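PDB 3K01: Acarbose/maltose binding protein GacH from Streptomyces glaucescens, which binds acarbose and an acarbose homolog as the solute receptor of an ABC transporter, and probably also binds maltose. Local coordinates for residues E69-A72 and K73-A77; R89-V92 and A93-A96; Q246-K250 and S251-A255; N350-V353 and K354-P358. All blocks are in the same frame, centred on the assembly; numbering follows the deposited sequence. Where two conformers were deposited one is given.

Contact 1: E69-A72 and K73-A77; sequences EANA and KFKNA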
loop_
_atom_site.group_PDB
_atom_site.type_symbol
_atom_site.label_atom_id
_atom_site.label_comp_id
_atom_site.label_asym_id
_atom_site.label_seq_id
_atom_site.Cartn_x
_atom_site.Cartn_y
_atom_site.Cartn_z
ATOM N N GLU A 69 -9.581 0.975 13.674
ATOM C CA GLU A 69 -9.543 0.893 15.139
ATOM C C GLU A 69 -8.434 -0.023 15.660
ATOM O O GLU A 69 -8.108 -0.012 16.854
ATOM C CB GLU A 69 -10.874 0.384 15.683
ATOM C CG GLU A 69 -11.985 1.389 15.468
ATOM C CD GLU A 69 -13.337 0.875 15.888
ATOM O OE1 GLU A 69 -13.399 -0.098 16.674
ATOM O OE2 GLU A 69 -14.348 1.464 15.437
ATOM N N ALA A 70 -7.860 -0.812 14.756
ATOM C CA ALA A 70 -7.019 -1.959 15.158
ATOM C C ALA A 70 -5.677 -1.536 15.759
ATOM O O ALA A 70 -5.196 -2.169 16.719
ATOM C CB ALA A 70 -6.826 -2.904 13.972
ATOM N N ASN A 71 -5.060 -0.487 15.222
ATOM C CA ASN A 71 -3.759 -0.051 15.736
ATOM C C ASN A 71 -3.843 0.342 17.204
ATOM O O ASN A 71 -3.077 -0.148 18.042
ATOM C CB ASN A 71 -3.190 1.070 14.850
ATOM C CG ASN A 71 -1.774 1.482 15.236
ATOM O OD1 ASN A 71 -1.560 2.042 16.300
ATOM N ND2 ASN A 71 -0.811 1.244 14.359
ATOM N N ALA A 72 -4.802 1.202 17.532
ATOM C CA ALA A 72 -4.990 1.632 18.905
ATOM C C ALA A 72 -5.450 0.486 19.814
ATOM O O ALA A 72 -4.993 0.374 20.943
ATOM C CB ALA A 72 -5.971 2.800 18.969
ATOM N N LYS A 73 -6.334 -0.370 19.319
ATOM C CA LYS A 73 -6.828 -1.471 20.141
ATOM C C LYS A 73 -5.670 -2.395 20.536
ATOM O O LYS A 73 -5.563 -2.830 21.680
ATOM C CB LYS A 73 -7.905 -2.240 19.383
ATOM C CG LYS A 73 -8.691 -3.238 20.223
ATOM C CD LYS A 73 -9.591 -4.112 19.359
ATOM C CE LYS A 73 -10.404 -5.141 20.167
ATOM N NZ LYS A 73 -11.345 -4.515 21.121
ATOM N N PHE A 74 -4.777 -2.661 19.582
ATOM C CA PHE A 74 -3.661 -3.568 19.841
ATOM C C PHE A 74 -2.683 -2.924 20.809
ATOM O O PHE A 74 -2.248 -3.554 21.787
ATOM C CB PHE A 74 -2.949 -3.988 18.548
ATOM C CG PHE A 74 -1.746 -4.853 18.787
ATOM C CD1 PHE A 74 -1.922 -6.178 19.165
ATOM C CD2 PHE A 74 -0.458 -4.342 18.670
ATOM C CE1 PHE A 74 -0.819 -7.006 19.385
ATOM C CE2 PHE A 74 0.654 -5.156 18.900
ATOM C CZ PHE A 74 0.460 -6.491 19.267
ATOM N N LYS A 75 -2.364 -1.651 20.580
ATOM C CA LYS A 75 -1.442 -0.981 21.486
ATOM C C LYS A 75 -1.988 -0.904 22.901
ATOM O O LYS A 75 -1.237 -1.048 23.861
ATOM C CB LYS A 75 -1.105 0.415 20.964
ATOM C CG LYS A 75 -0.192 0.397 19.762
ATOM C CD LYS A 75 0.177 1.834 19.369
ATOM C CE LYS A 75 1.135 1.828 18.198
ATOM N NZ LYS A 75 1.528 3.214 17.807
ATOM N N ASN A 76 -3.276 -0.645 23.032
ATOM C CA ASN A 76 -3.881 -0.551 24.359
ATOM C C ASN A 76 -3.883 -1.883 25.102
ATOM O O ASN A 76 -3.616 -1.924 26.301
ATOM C CB ASN A 76 -5.303 0.006 24.267
ATOM C CG ASN A 76 -5.314 1.468 23.850
ATOM O OD1 ASN A 76 -4.305 2.172 23.974
ATOM N ND2 ASN A 76 -6.442 1.917 23.320
ATOM N N ALA A 77 -4.182 -2.962 24.389
ATOM C CA ALA A 77 -4.199 -4.287 25.021
ATOM C C ALA A 77 -2.793 -4.688 25.430
ATOM O O ALA A 77 -2.563 -5.111 26.561
ATOM C CB ALA A 77 -4.788 -5.326 24.079
HETATM O O HOH W 1 -3.630 3.134 21.716
#
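Within helix 67-79, four successive i to i+4 bonds join E69-A72 to K73-A77, from Lys73 N to Glu69 O at 3.1 Å through to Asn76 N to Ala72 O at 2.9 Å. The side chains that meet are Asn71 and Lys75, one turn apart. With CG set anti to its carbonyl carbon (chi1 -73°), Lys75 leans back towards the preceding turn, and its extended chain crosses the amide of Asn71 at a slant. Its CG lies 3.4 Å from Asn71 O, and further out CE comes to 3.3 Å from Asn71 OD1. The long methylene chain of lysine suits this place because it packs on the polar neighbour while carrying the ammonium beyond it. Asn71 ND2 is hydrogen-bonded to OD2 of Asp97, on helix 92-100, and Lys75 NZ forms a salt bridge with OD1 of the same residue. On the exposed side of the helix a water donates to Ala72 O at 3.2 Å. Ala70 and Phe74 turn inward instead, both meeting Met88. An amide N-H and an ammonium sharing one carboxylate imply a helix-to-helix link that would probably stabilise the charge of Asp97 and keep both side chains in fixed orientations.

Contact 2: R89-V92 and A93-A96; sequences RTEV and AWVA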
loop_
_atom_site.group_PDB
_atom_site.type_symbol
_atom_site.label_atom_id
_atom_site.label_comp_id
_atom_site.label_asym_id
_atom_site.label_seq_id
_atom_site.Cartn_x
_atom_site.Cartn_y
_atom_site.Cartn_z
ATOM N N ARG A 89 -3.033 -9.032 12.630
ATOM C CA ARG A 89 -2.859 -8.590 11.232
ATOM C C ARG A 89 -2.286 -7.165 11.256
ATOM O O ARG A 89 -2.862 -6.274 11.892
ATOM C CB ARG A 89 -4.164 -8.649 10.458
ATOM C CG ARG A 89 -3.927 -8.692 8.981
ATOM C CD ARG A 89 -5.155 -8.350 8.210
ATOM N NE ARG A 89 -5.092 -8.700 6.796
ATOM C CZ ARG A 89 -5.885 -8.153 5.872
ATOM N NH1 ARG A 89 -6.768 -7.227 6.224
ATOM N NH2 ARG A 89 -5.805 -8.554 4.618
ATOM N N THR A 90 -1.158 -6.970 10.568
ATOM C CA THR A 90 -0.350 -5.750 10.726
ATOM C C THR A 90 -0.141 -5.067 9.393
ATOM O O THR A 90 0.393 -5.660 8.464
ATOM C CB THR A 90 1.064 -6.027 11.330
ATOM O OG1 THR A 90 1.714 -7.092 10.611
ATOM C CG2 THR A 90 0.981 -6.386 12.812
ATOM N N GLU A 91 -0.577 -3.811 9.268
ATOM C CA GLU A 91 -0.354 -3.112 8.015
ATOM C C GLU A 91 1.156 -2.980 7.837
ATOM O O GLU A 91 1.899 -3.040 8.816
ATOM C CB GLU A 91 -1.042 -1.758 8.072
ATOM C CG GLU A 91 -1.346 -1.148 6.726
ATOM C CD GLU A 91 -0.350 -0.075 6.317
ATOM O OE1 GLU A 91 0.475 0.381 7.153
ATOM O OE2 GLU A 91 -0.406 0.342 5.143
ATOM N N VAL A 92 1.637 -2.818 6.603
ATOM C CA VAL A 92 3.082 -2.808 6.401
ATOM C C VAL A 92 3.823 -1.810 7.313
ATOM O O VAL A 92 4.894 -2.131 7.836
ATOM C CB VAL A 92 3.496 -2.611 4.936
ATOM C CG1 VAL A 92 3.128 -3.835 4.078
ATOM C CG2 VAL A 92 2.940 -1.308 4.317
ATOM N N ALA A 93 3.282 -0.611 7.504
ATOM C CA ALA A 93 3.932 0.400 8.362
ATOM C C ALA A 93 3.792 0.051 9.842
ATOM O O ALA A 93 4.568 0.523 10.683
ATOM C CB ALA A 93 3.348 1.795 8.114
ATOM N N TRP A 94 2.799 -0.766 10.185
ATOM C CA TRP A 94 2.549 -1.078 11.593
ATOM C C TRP A 94 3.598 -2.042 12.142
ATOM O O TRP A 94 3.736 -2.128 13.364
ATOM C CB TRP A 94 1.168 -1.673 11.828
ATOM C CG TRP A 94 0.006 -0.788 11.523
ATOM C CD1 TRP A 94 0.027 0.477 10.996
ATOM C CD2 TRP A 94 -1.363 -1.167 11.650
ATOM N NE1 TRP A 94 -1.272 0.909 10.817
ATOM C CE2 TRP A 94 -2.141 -0.078 11.217
ATOM C CE3 TRP A 94 -2.011 -2.328 12.102
ATOM C CZ2 TRP A 94 -3.545 -0.123 11.195
ATOM C CZ3 TRP A 94 -3.407 -2.367 12.094
ATOM C CH2 TRP A 94 -4.148 -1.262 11.649
ATOM N N VAL A 95 4.308 -2.782 11.292
ATOM C CA VAL A 95 5.337 -3.683 11.803
ATOM C C VAL A 95 6.368 -2.894 12.597
ATOM O O VAL A 95 6.616 -3.226 13.764
ATOM C CB VAL A 95 5.993 -4.484 10.678
ATOM C CG1 VAL A 95 7.108 -5.380 11.249
ATOM C CG2 VAL A 95 4.952 -5.331 9.972
ATOM N N ALA A 96 6.956 -1.866 12.004
ATOM C CA ALA A 96 7.946 -1.067 12.721
ATOM C C ALA A 96 7.303 -0.278 13.856
ATOM O O ALA A 96 7.923 -0.109 14.909
ATOM C CB ALA A 96 8.658 -0.144 11.785
HETATM O O HOH W 2 7.049 -1.267 9.226
#
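Glu91 CB rests on one face of the Trp94 indole, 3.6 Å from the centroid of the five-membered ring and only 5° off its normal, a well-formed CH-pi contact. This is the tight part. The backbone folds back beneath it: Trp94 N donates to Glu91 O at 2.8 Å, and Val95 N adds a weak bond to the same oxygen. The broad indole suits the place because it can receive Glu91 on its face while the six-membered ring reaches back obliquely past Arg89 O, which is buried without a polar partner; an edge-to-face contact with Trp298 helps to fix it. On another side of the turn, in the conformer given for Thr90 (one of two), Val95 CG2 meets Thr90 OG1 at 3.7 Å, and that hydroxyl is hydrogen-bonded to Ser301. At the buried start of the helix a water bridges Val92 O, at 2.7 Å, and Ala96 N, at 2.8 Å.

The side with Glu91 and Ala93, both partly exposed, is looser. Glu91 bends at chi2 (-101°), which brings OE1 back over the helix start to accept from Ala93 N at 3.0 Å, the donor standing above the carboxylate plane. Two conformers were modelled for Glu91, and this N-cap belongs to one of them; OE2 makes a long, weak ion pair with Arg366. Alanine's single methyl lets the acid curl in until OE1 lies 3.3 Å from Ala93 CB. The whole is a side-chain-capped strand-to-helix turn; strands of a sheet running into helices typify the alpha/beta lobes of solute-binding proteins.

Contact 3: Q246-K250 and S251-A255; sequences QNAFK and SGKVA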
loop_
_atom_site.group_PDB
_atom_site.type_symbol
_atom_site.label_atom_id
_atom_site.label_comp_id
_atom_site.label_asym_id
_atom_site.label_seq_id
_atom_site.Cartn_x
_atom_site.Cartn_y
_atom_site.Cartn_z
ATOM N N GLN A 246 -12.888 10.332 -7.770
ATOM C CA GLN A 246 -13.775 9.273 -8.274
ATOM C C GLN A 246 -14.847 9.835 -9.188
ATOM O O GLN A 246 -15.095 9.288 -10.260
ATOM C CB GLN A 246 -14.427 8.491 -7.124
ATOM C CG GLN A 246 -13.437 7.687 -6.273
ATOM C CD GLN A 246 -12.704 6.668 -7.094
ATOM O OE1 GLN A 246 -11.556 6.874 -7.507
ATOM N NE2 GLN A 246 -13.371 5.562 -7.366
ATOM N N ASN A 247 -15.446 10.963 -8.821
ATOM C CA ASN A 247 -16.500 11.523 -9.655
ATOM C C ASN A 247 -15.933 11.973 -10.992
ATOM O O ASN A 247 -16.565 11.794 -12.046
ATOM C CB ASN A 247 -17.192 12.713 -8.962
ATOM C CG ASN A 247 -17.997 12.297 -7.737
ATOM O OD1 ASN A 247 -18.328 11.143 -7.562
ATOM N ND2 ASN A 247 -18.269 13.256 -6.867
ATOM N N ALA A 248 -14.748 12.580 -10.970
ATOM C CA ALA A 248 -14.123 13.058 -12.205
ATOM C C ALA A 248 -13.807 11.887 -13.125
ATOM O O ALA A 248 -14.018 11.979 -14.363
ATOM C CB ALA A 248 -12.852 13.858 -11.907
ATOM N N PHE A 249 -13.270 10.808 -12.573
ATOM C CA PHE A 249 -12.874 9.705 -13.425
ATOM C C PHE A 249 -14.097 8.915 -13.913
ATOM O O PHE A 249 -14.172 8.527 -15.092
ATOM C CB PHE A 249 -11.896 8.791 -12.689
ATOM C CG PHE A 249 -11.358 7.681 -13.523
ATOM C CD1 PHE A 249 -10.340 7.935 -14.430
ATOM C CD2 PHE A 249 -11.903 6.416 -13.468
ATOM C CE1 PHE A 249 -9.822 6.898 -15.210
ATOM C CE2 PHE A 249 -11.383 5.382 -14.276
ATOM C CZ PHE A 249 -10.348 5.629 -15.150
ATOM N N LYS A 250 -15.040 8.645 -13.022
ATOM C CA LYS A 250 -16.251 7.901 -13.407
ATOM C C LYS A 250 -17.076 8.595 -14.464
ATOM O O LYS A 250 -17.733 7.923 -15.299
ATOM C CB LYS A 250 -17.111 7.629 -12.183
ATOM C CG LYS A 250 -16.474 6.539 -11.274
ATOM C CD LYS A 250 -17.056 6.517 -9.869
ATOM C CE LYS A 250 -18.508 6.086 -9.838
ATOM N NZ LYS A 250 -19.024 6.097 -8.437
ATOM N N SER A 251 -17.058 9.918 -14.443
ATOM C CA SER A 251 -17.850 10.707 -15.379
ATOM C C SER A 251 -17.110 11.059 -16.666
ATOM O O SER A 251 -17.727 11.554 -17.611
ATOM C CB SER A 251 -18.280 12.015 -14.724
ATOM O OG SER A 251 -17.159 12.856 -14.513
ATOM N N GLY A 252 -15.798 10.842 -16.735
ATOM C CA GLY A 252 -15.048 11.248 -17.916
ATOM C C GLY A 252 -14.646 12.705 -17.943
ATOM O O GLY A 252 -14.132 13.183 -18.954
ATOM N N LYS A 253 -14.817 13.429 -16.841
ATOM C CA LYS A 253 -14.232 14.758 -16.740
ATOM C C LYS A 253 -12.702 14.680 -16.907
ATOM O O LYS A 253 -12.065 15.579 -17.461
ATOM C CB LYS A 253 -14.598 15.378 -15.400
ATOM C CG LYS A 253 -14.128 16.800 -15.252
ATOM C CD LYS A 253 -14.631 17.382 -13.946
ATOM C CE LYS A 253 -14.255 18.849 -13.862
ATOM N NZ LYS A 253 -14.772 19.490 -12.631
ATOM N N VAL A 254 -12.117 13.599 -16.388
ATOM C CA VAL A 254 -10.717 13.278 -16.695
ATOM C C VAL A 254 -10.642 11.902 -17.355
ATOM O O VAL A 254 -11.553 11.073 -17.171
ATOM C CB VAL A 254 -9.799 13.273 -15.437
ATOM C CG1 VAL A 254 -9.817 14.637 -14.784
ATOM C CG2 VAL A 254 -10.215 12.205 -14.445
ATOM N N ALA A 255 -9.535 11.656 -18.049
ATOM C CA ALA A 255 -9.306 10.363 -18.670
ATOM C C ALA A 255 -8.479 9.403 -17.829
ATOM O O ALA A 255 -8.426 8.195 -18.133
ATOM C CB ALA A 255 -8.629 10.557 -20.015
HETATM O O HOH W 3 -12.846 8.551 -17.509
#
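Phe249 sits in the last turn of helix 241-251 and packs against Val254 and Ala255 just beyond it. Its CB lies 4.2 Å from Val254 CG2, a methyl that also approaches the ring at its edge, near the ring plane. With CG anti to the backbone N (chi1 -176°), the ring swings out alongside the returning chain: CD1 passes the carbonyl carbon of Ala255, and CE1 comes to 3.5 Å from Ala255 O at an oblique angle. A water lies over one face, near the rim, and is close to both Phe249 O and Val254 O. Phenylalanine suits the spot because its flat ring also meets Phe273, the two planes nearly parallel.

The helix ends in a Schellman motif. Gly252 takes a positive phi of 82°, readily adopted by a residue without a CB to press on the preceding carbonyl oxygen, and Gly252 N donates to Phe249 O at 3.3 Å. As the chain then turns away, Val254 N makes a nearly straight bond of 3.2 Å to Ala248 O.

Asn247 O is gripped twice by one residue, by Ser251 N at 3.1 Å and Ser251 OG at 2.8 Å. The serine hydroxyl stands between its own N and carbonyl carbon (chi1 68°), pointing back at the turn, and it weakly accepts from Lys253 N. Serine thus provides both donor and acceptor where helical bonding runs out. Ala248 CB, small enough to let the chain double back, touches Val254 CG2 at 4.0 Å, and beyond them Tyr183 of strand 180-183 packs on both.

Contact 4: N350-V353 and K354-P358; sequences NEMV and KFFKP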
loop_
_atom_site.group_PDB
_atom_site.type_symbol
_atom_site.label_atom_id
_atom_site.label_comp_id
_atom_site.label_asym_id
_atom_site.label_seq_id
_atom_site.Cartn_x
_atom_site.Cartn_y
_atom_site.Cartn_z
ATOM N N ASN A 350 -6.932 -13.797 -12.547
ATOM C CA ASN A 350 -7.807 -13.027 -11.665
ATOM C C ASN A 350 -7.877 -11.569 -12.133
ATOM O O ASN A 350 -6.857 -10.984 -12.479
ATOM C CB ASN A 350 -7.305 -13.151 -10.214
ATOM C CG ASN A 350 -8.075 -12.287 -9.260
ATOM O OD1 ASN A 350 -7.767 -11.085 -9.118
ATOM N ND2 ASN A 350 -9.094 -12.842 -8.632
ATOM N N GLU A 351 -9.072 -10.981 -12.119
ATOM C CA GLU A 351 -9.233 -9.603 -12.630
ATOM C C GLU A 351 -8.267 -8.599 -11.961
ATOM O O GLU A 351 -7.643 -7.764 -12.623
ATOM C CB GLU A 351 -10.691 -9.119 -12.467
ATOM C CG GLU A 351 -10.867 -7.676 -13.021
ATOM C CD GLU A 351 -12.287 -7.095 -13.035
ATOM O OE1 GLU A 351 -12.823 -6.801 -11.959
ATOM O OE2 GLU A 351 -12.829 -6.865 -14.152
ATOM N N MET A 352 -8.144 -8.698 -10.651
ATOM C CA MET A 352 -7.305 -7.741 -9.928
ATOM C C MET A 352 -5.812 -7.972 -10.166
ATOM O O MET A 352 -5.031 -7.022 -10.269
ATOM C CB MET A 352 -7.644 -7.790 -8.449
ATOM C CG MET A 352 -7.141 -6.593 -7.701
ATOM S SD MET A 352 -8.096 -5.095 -8.090
ATOM C CE MET A 352 -9.576 -5.285 -7.101
ATOM N N VAL A 353 -5.410 -9.242 -10.282
ATOM C CA VAL A 353 -4.034 -9.573 -10.590
ATOM C C VAL A 353 -3.691 -9.045 -11.988
ATOM O O VAL A 353 -2.631 -8.464 -12.214
ATOM C CB VAL A 353 -3.839 -11.089 -10.506
ATOM C CG1 VAL A 353 -2.509 -11.471 -11.073
ATOM C CG2 VAL A 353 -3.962 -11.536 -9.066
ATOM N N LYS A 354 -4.623 -9.215 -12.919
ATOM C CA LYS A 354 -4.396 -8.719 -14.275
ATOM C C LYS A 354 -4.251 -7.201 -14.296
ATOM O O LYS A 354 -3.397 -6.657 -15.000
ATOM C CB LYS A 354 -5.521 -9.148 -15.214
ATOM C CG LYS A 354 -5.507 -10.635 -15.479
ATOM C CD LYS A 354 -6.636 -11.085 -16.426
ATOM C CE LYS A 354 -8.036 -10.811 -15.863
ATOM N NZ LYS A 354 -9.079 -11.324 -16.842
ATOM N N PHE A 355 -5.103 -6.509 -13.539
ATOM C CA PHE A 355 -5.008 -5.050 -13.476
ATOM C C PHE A 355 -3.735 -4.566 -12.805
ATOM O O PHE A 355 -3.149 -3.586 -13.279
ATOM C CB PHE A 355 -6.172 -4.435 -12.709
ATOM C CG PHE A 355 -7.468 -4.300 -13.473
ATOM C CD1 PHE A 355 -7.492 -3.781 -14.764
ATOM C CD2 PHE A 355 -8.674 -4.595 -12.848
ATOM C CE1 PHE A 355 -8.705 -3.600 -15.436
ATOM C CE2 PHE A 355 -9.906 -4.426 -13.538
ATOM C CZ PHE A 355 -9.893 -3.917 -14.809
ATOM N N PHE A 356 -3.311 -5.215 -11.711
ATOM C CA PHE A 356 -2.318 -4.626 -10.797
ATOM C C PHE A 356 -0.947 -5.204 -10.728
ATOM O O PHE A 356 -0.063 -4.580 -10.158
ATOM C CB PHE A 356 -2.860 -4.526 -9.365
ATOM C CG PHE A 356 -3.797 -3.381 -9.195
ATOM C CD1 PHE A 356 -3.347 -2.113 -8.844
ATOM C CD2 PHE A 356 -5.132 -3.560 -9.475
ATOM C CE1 PHE A 356 -4.272 -1.044 -8.756
ATOM C CE2 PHE A 356 -6.027 -2.510 -9.370
ATOM C CZ PHE A 356 -5.575 -1.264 -9.017
ATOM N N LYS A 357 -0.724 -6.401 -11.256
ATOM C CA LYS A 357 0.606 -6.953 -11.078
ATOM C C LYS A 357 1.731 -6.087 -11.679
ATOM O O LYS A 357 2.756 -5.890 -11.016
ATOM C CB LYS A 357 0.690 -8.422 -11.474
ATOM C CG LYS A 357 2.039 -9.100 -11.098
ATOM C CD LYS A 357 2.487 -8.822 -9.646
ATOM C CE LYS A 357 3.527 -9.809 -9.129
ATOM N NZ LYS A 357 4.712 -9.916 -9.961
ATOM N N PRO A 358 1.564 -5.550 -12.904
ATOM C CA PRO A 358 2.635 -4.674 -13.373
ATOM C C PRO A 358 2.879 -3.467 -12.459
ATOM O O PRO A 358 4.022 -3.066 -12.238
ATOM C CB PRO A 358 2.146 -4.252 -14.773
ATOM C CG PRO A 358 1.287 -5.434 -15.211
ATOM C CD PRO A 358 0.547 -5.806 -13.954
#
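Val353 O receives two N-H groups from the next turn, a sound bond from Lys357 N at 3.0 Å and a weak one from Phe356 N at 3.4 Å. Pro358, with no N-H to offer, breaks the pattern of bonds, and the helix kinks there. At the start of helix 351-360 Asn350 is the N-cap: its OD1 takes Val353 N in the carbonyl plane, on a lone pair, at 3.2 Å, and Met352 N weakly. Asparagine suits this place because its short side chain sets a carbonyl oxygen beside these first-turn N-H groups while ND2 turns to Ser333.

Glu351 and Phe355 run side by side in the same direction, carboxylate and ring planes 35° apart. The extended glutamate lays Glu351 CG 3.4 Å from Phe355 CE2, with CD close behind, while OE1 goes on to a salt bridge with Lys268. One residue further, Met352 and Phe356 form an oblique Met-aromatic contact, Met352 SD lying 3.5 Å from Phe356 CE2; Met352 was modelled in two conformers, of which this is one.

Ile264 of helix 264-268 packs on Met352 and both phenylalanines, strand 279-283 meets Phe355 through Leu279 and Val281, and helix 322-332 touches Val353 through Thr329.

Along the chain the four contacts follow in numerical order. Contacts 1 and 2 are true neighbours, with centres 12 Å apart: Trp94 packs on Ala70 and Asn71, so helices 67-79 and 92-100 lie together beside strand 87-91. Contact 3 belongs to a remote region, its centre 33 Å from that of contact 2, yet both border the same large mixed sheet, contact 2 where strand 87-91 leaves it and contact 3 where strand 254-259 enters it. Contact 4 approaches contact 3 to about 9 Å between nearest atoms without touching, with helix 264-268 meeting residues of both. Contacts 1 and 4 stand on opposite sides of the chain's centre. This distribution is consistent with the two-lobed architecture of solute-binding proteins.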